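Local coordinates for uncharacterized protein VP1736 (Vibrio parahaemolyticus, PDB 3LXQ) that is of unknown function but carries a sulfatase-family domain of the alkaline phosphatase clan, an alpha/beta fold built round a central mixed sheet, at residues A[162-174]-A[351-363]. Residues are numbered along the deposited sequence; the frame is centred on the assembly and turned at random. Where two conformers were deposited one is given.
Sequences FFTIADLLKEQGY and LSLIGVDAKTPMI
Phe163 lays its ring among Thr360, Pro361 and Met362, just ahead of helix 165-171. With CG anti to the backbone N (chi1 175°), the ring leaves the chain towards segment 351-363. CB only carries it; CG and CD1 are the ring atoms nearest Pro361 CD, which stands over one face, offset toward the rim, in a CH-pi contact 4.2 Å from the Phe163 ring centroid. Farther out, CE1 and CZ of Phe163 meet CB and CG2 of Thr360, Phe163 CZ standing 3.6 Å from Thr360 CB. At the neighbouring ring atom, Phe163 CE2 touches Met362 CG at 3.5 Å and also the selenium, an oblique Met-aromatic contact. Met362, modelled as selenomethionine, has a flexible unbranched chain that suits the spot: its bend at chi3 (-79°) brings CE to Ile165 CG2 as well. Thr360 serves two purposes: its methyl CG2 packs against Phe163 and Leu168, while Thr360 OG1 accepts from Met362 N at 3.0 Å, forming an ST turn.

Along the helix, branched aliphatic residues take over. Leu168 CD2 fits between Leu351 CD1, 3.6 Å away, and Thr360 CG2. Leu351 spreads its two methyls, CD1 to Ile165 and Leu168 and CD2 to Leu169. Leu169 CD2 in turn meets Val356 CG2 at 3.7 Å and Ile354 CD1. Tyr174 suits the far end because its ring packs beside Leu169 and Val356 while Tyr174 OH, 3.6 Å from Ile354 CD1, is hydrogen-bonded to Lys86 O.

Glycines at positive phi, Gly173 and Gly355, sit in Schellman motifs that end the two helices, while a Thr164-Asp167 capping box starts helix 165-171. No hydrogen bond crosses between the segments, so the contact between helix 165-171, the end of helix 346-353 and strand 358-360 rests on van der Waals packing of mostly buried apolar side chains, probably with a hydrophobic contribution.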
loop_
_atom_site.group_PDB
_atom_site.type_symbol
_atom_site.label_atom_id
_atom_site.label_comp_id
_atom_site.label_asym_id
_atom_site.label_seq_id
_atom_site.Cartn_x
_atom_site.Cartn_y
_atom_site.Cartn_z
ATOM N N PHE A 162 5.635 -9.556 14.456
ATOM C CA PHE A 162 4.931 -9.845 13.203
ATOM C C PHE A 162 5.884 -9.475 12.071
ATOM O O PHE A 162 6.750 -8.607 12.241
ATOM C CB PHE A 162 3.639 -9.032 13.123
ATOM C CG PHE A 162 2.635 -9.536 12.100
ATOM C CD1 PHE A 162 1.833 -10.640 12.372
ATOM C CD2 PHE A 162 2.457 -8.860 10.889
ATOM C CE1 PHE A 162 0.898 -11.083 11.455
ATOM C CE2 PHE A 162 1.539 -9.305 9.949
ATOM C CZ PHE A 162 0.742 -10.416 10.232
ATOM N N PHE A 163 5.754 -10.125 10.919
ATOM C CA PHE A 163 6.611 -9.754 9.809
ATOM C C PHE A 163 6.312 -8.357 9.262
ATOM O O PHE A 163 5.163 -8.042 8.923
ATOM C CB PHE A 163 6.611 -10.778 8.658
ATOM C CG PHE A 163 7.411 -10.302 7.483
ATOM C CD1 PHE A 163 8.787 -10.485 7.442
ATOM C CD2 PHE A 163 6.812 -9.540 6.491
ATOM C CE1 PHE A 163 9.536 -9.983 6.378
ATOM C CE2 PHE A 163 7.561 -9.029 5.436
ATOM C CZ PHE A 163 8.900 -9.258 5.368
ATOM N N THR A 164 7.355 -7.526 9.204
ATOM C CA THR A 164 7.314 -6.228 8.511
ATOM C C THR A 164 8.633 -6.026 7.742
ATOM O O THR A 164 9.678 -6.533 8.164
ATOM C CB THR A 164 7.128 -5.013 9.481
ATOM O OG1 THR A 164 8.301 -4.853 10.295
ATOM C CG2 THR A 164 5.901 -5.176 10.374
ATOM N N ILE A 165 8.594 -5.257 6.655
ATOM C CA ILE A 165 9.832 -4.880 5.964
ATOM C C ILE A 165 10.655 -3.913 6.812
ATOM O O ILE A 165 11.850 -3.751 6.582
ATOM C CB ILE A 165 9.602 -4.273 4.551
ATOM C CG1 ILE A 165 8.740 -3.007 4.623
ATOM C CG2 ILE A 165 9.003 -5.329 3.592
ATOM C CD1 ILE A 165 8.949 -2.041 3.438
ATOM N N ALA A 166 10.006 -3.272 7.787
ATOM C CA ALA A 166 10.697 -2.416 8.746
ATOM C C ALA A 166 11.731 -3.210 9.511
ATOM O O ALA A 166 12.911 -2.826 9.529
ATOM C CB ALA A 166 9.722 -1.763 9.712
ATOM N N ASP A 167 11.306 -4.310 10.140
ATOM C CA ASP A 167 12.270 -5.060 10.937
ATOM C C ASP A 167 13.224 -5.883 10.073
ATOM O O ASP A 167 14.363 -6.146 10.503
ATOM C CB ASP A 167 11.618 -5.864 12.072
ATOM C CG ASP A 167 11.112 -7.201 11.631
ATOM O OD1 ASP A 167 11.919 -8.155 11.582
ATOM O OD2 ASP A 167 9.899 -7.304 11.374
ATOM N N LEU A 168 12.804 -6.231 8.859
ATOM C CA LEU A 168 13.702 -6.909 7.914
ATOM C C LEU A 168 14.850 -5.967 7.574
ATOM O O LEU A 168 16.013 -6.333 7.724
ATOM C CB LEU A 168 12.961 -7.374 6.644
ATOM C CG LEU A 168 13.757 -8.063 5.508
ATOM C CD1 LEU A 168 14.503 -9.319 5.982
ATOM C CD2 LEU A 168 12.884 -8.401 4.315
ATOM N N LEU A 169 14.513 -4.747 7.163
ATOM C CA LEU A 169 15.516 -3.746 6.821
ATOM C C LEU A 169 16.384 -3.355 8.021
ATOM O O LEU A 169 17.593 -3.179 7.870
ATOM C CB LEU A 169 14.880 -2.530 6.125
ATOM C CG LEU A 169 14.326 -2.836 4.720
ATOM C CD1 LEU A 169 13.461 -1.709 4.161
ATOM C CD2 LEU A 169 15.439 -3.212 3.725
ATOM N N LYS A 170 15.771 -3.264 9.203
ATOM C CA LYS A 170 16.491 -2.998 10.456
ATOM C C LYS A 170 17.517 -4.086 10.734
ATOM O O LYS A 170 18.707 -3.803 10.914
ATOM C CB LYS A 170 15.517 -2.875 11.635
ATOM N N GLU A 171 17.055 -5.334 10.745
ATOM C CA GLU A 171 17.937 -6.493 10.874
ATOM C C GLU A 171 19.068 -6.474 9.821
ATOM O O GLU A 171 20.188 -6.905 10.096
ATOM C CB GLU A 171 17.114 -7.787 10.806
ATOM C CG GLU A 171 17.925 -9.077 10.906
ATOM C CD GLU A 171 17.269 -10.140 11.783
ATOM O OE1 GLU A 171 17.889 -10.555 12.787
ATOM O OE2 GLU A 171 16.137 -10.565 11.475
ATOM N N GLN A 172 18.763 -5.938 8.640
ATOM C CA GLN A 172 19.730 -5.802 7.544
ATOM C C GLN A 172 20.614 -4.546 7.622
ATOM O O GLN A 172 21.357 -4.258 6.685
ATOM C CB GLN A 172 19.001 -5.835 6.188
ATOM C CG GLN A 172 18.637 -7.229 5.697
ATOM C CD GLN A 172 19.852 -8.127 5.597
ATOM O OE1 GLN A 172 20.032 -9.039 6.406
ATOM N NE2 GLN A 172 20.710 -7.860 4.614
ATOM N N GLY A 173 20.519 -3.795 8.720
ATOM C CA GLY A 173 21.388 -2.628 8.954
ATOM C C GLY A 173 20.820 -1.258 8.594
ATOM O O GLY A 173 21.560 -0.269 8.563
ATOM N N TYR A 174 19.513 -1.198 8.319
ATOM C CA TYR A 174 18.822 0.061 8.012
ATOM C C TYR A 174 18.334 0.797 9.265
ATOM O O TYR A 174 17.940 0.173 10.261
ATOM C CB TYR A 174 17.585 -0.191 7.130
ATOM C CG TYR A 174 17.814 -0.319 5.632
ATOM C CD1 TYR A 174 18.550 -1.382 5.096
ATOM C CD2 TYR A 174 17.236 0.596 4.743
ATOM C CE1 TYR A 174 18.725 -1.510 3.706
ATOM C CE2 TYR A 174 17.409 0.480 3.363
ATOM C CZ TYR A 174 18.149 -0.572 2.855
ATOM O OH TYR A 174 18.340 -0.666 1.504
ATOM N N LEU A 351 11.686 -3.906 -2.222
ATOM C CA LEU A 351 12.896 -4.591 -1.737
ATOM C C LEU A 351 13.805 -5.006 -2.890
ATOM O O LEU A 351 15.041 -4.923 -2.803
ATOM C CB LEU A 351 12.544 -5.831 -0.914
ATOM C CG LEU A 351 11.949 -5.665 0.484
ATOM C CD1 LEU A 351 11.827 -7.035 1.116
ATOM C CD2 LEU A 351 12.773 -4.720 1.378
ATOM N N SER A 352 13.175 -5.456 -3.967
ATOM C CA SER A 352 13.887 -5.915 -5.140
ATOM C C SER A 352 14.571 -4.737 -5.808
ATOM O O SER A 352 15.709 -4.865 -6.275
ATOM C CB SER A 352 12.922 -6.621 -6.098
ATOM O OG SER A 352 13.608 -7.352 -7.106
ATOM N N LEU A 353 13.889 -3.590 -5.840
ATOM C CA LEU A 353 14.444 -2.370 -6.447
ATOM C C LEU A 353 15.592 -1.753 -5.656
ATOM O O LEU A 353 16.491 -1.122 -6.234
ATOM C CB LEU A 353 13.351 -1.322 -6.664
ATOM C CG LEU A 353 12.450 -1.536 -7.880
ATOM C CD1 LEU A 353 11.165 -0.721 -7.771
ATOM C CD2 LEU A 353 13.211 -1.208 -9.164
ATOM N N ILE A 354 15.563 -1.921 -4.336
ATOM C CA ILE A 354 16.579 -1.290 -3.476
ATOM C C ILE A 354 17.806 -2.179 -3.234
ATOM O O ILE A 354 18.742 -1.781 -2.531
ATOM C CB ILE A 354 15.994 -0.760 -2.132
ATOM C CG1 ILE A 354 15.470 -1.898 -1.251
ATOM C CG2 ILE A 354 14.929 0.313 -2.396
ATOM C CD1 ILE A 354 15.134 -1.476 0.175
ATOM N N GLY A 355 17.775 -3.378 -3.803
ATOM C CA GLY A 355 18.890 -4.315 -3.694
ATOM C C GLY A 355 18.897 -5.198 -2.460
ATOM O O GLY A 355 19.951 -5.658 -2.039
ATOM N N VAL A 356 17.728 -5.442 -1.873
ATOM C CA VAL A 356 17.652 -6.310 -0.691
ATOM C C VAL A 356 17.024 -7.657 -1.017
ATOM O O VAL A 356 15.841 -7.720 -1.391
ATOM C CB VAL A 356 16.897 -5.636 0.494
ATOM C CG1 VAL A 356 16.744 -6.605 1.669
ATOM C CG2 VAL A 356 17.641 -4.391 0.953
ATOM N N ASP A 357 17.812 -8.726 -0.873
ATOM C CA ASP A 357 17.306 -10.101 -1.033
ATOM C C ASP A 357 16.281 -10.383 0.067
ATOM O O ASP A 357 16.512 -10.044 1.229
ATOM C CB ASP A 357 18.438 -11.133 -0.942
ATOM C CG ASP A 357 19.334 -11.160 -2.178
ATOM O OD1 ASP A 357 20.380 -11.846 -2.120
ATOM O OD2 ASP A 357 19.013 -10.513 -3.200
ATOM N N ALA A 358 15.176 -11.022 -0.309
ATOM C CA ALA A 358 14.013 -11.160 0.553
ATOM C C ALA A 358 13.589 -12.600 0.797
ATOM O O ALA A 358 12.911 -13.206 -0.039
ATOM C CB ALA A 358 12.834 -10.350 -0.029
ATOM N N LYS A 359 13.974 -13.134 1.950
ATOM C CA LYS A 359 13.463 -14.414 2.430
ATOM C C LYS A 359 12.325 -14.098 3.397
ATOM O O LYS A 359 12.562 -13.822 4.570
ATOM C CB LYS A 359 14.568 -15.228 3.135
ATOM C CG LYS A 359 14.082 -16.573 3.686
ATOM C CD LYS A 359 15.225 -17.461 4.149
ATOM C CE LYS A 359 14.772 -18.906 4.346
ATOM N NZ LYS A 359 15.944 -19.759 4.739
ATOM N N THR A 360 11.088 -14.101 2.897
ATOM C CA THR A 360 9.957 -13.652 3.690
ATOM C C THR A 360 8.739 -14.523 3.405
ATOM O O THR A 360 8.729 -15.266 2.416
ATOM C CB THR A 360 9.600 -12.167 3.398
ATOM O OG1 THR A 360 8.714 -12.084 2.278
ATOM C CG2 THR A 360 10.855 -11.323 3.142
ATOM N N PRO A 361 7.701 -14.432 4.262
ATOM C CA PRO A 361 6.461 -15.136 3.970
ATOM C C PRO A 361 5.505 -14.357 3.060
ATOM O O PRO A 361 4.387 -14.806 2.841
ATOM C CB PRO A 361 5.850 -15.341 5.357
ATOM C CG PRO A 361 6.296 -14.150 6.116
ATOM C CD PRO A 361 7.703 -13.879 5.630
HETATM N N MSE A 362 5.933 -13.215 2.525
HETATM C CA MSE A 362 5.077 -12.398 1.647
HETATM C C MSE A 362 4.684 -13.129 0.364
HETATM O O MSE A 362 5.532 -13.699 -0.320
HETATM C CB MSE A 362 5.750 -11.068 1.285
HETATM C CG MSE A 362 6.136 -10.203 2.467
HETATM SE SE MSE A 362 6.590 -8.395 1.909
HETATM C CE MSE A 362 8.405 -8.698 1.257
ATOM N N ILE A 363 3.394 -13.096 0.036
ATOM C CA ILE A 363 2.905 -13.734 -1.170
ATOM C C ILE A 363 2.684 -12.726 -2.307
ATOM O O ILE A 363 2.340 -13.106 -3.426
ATOM C CB ILE A 363 1.638 -14.580 -0.915
ATOM C CG1 ILE A 363 0.459 -13.694 -0.487
ATOM C CG2 ILE A 363 1.936 -15.652 0.124
ATOM C CD1 ILE A 363 -0.878 -14.414 -0.460
#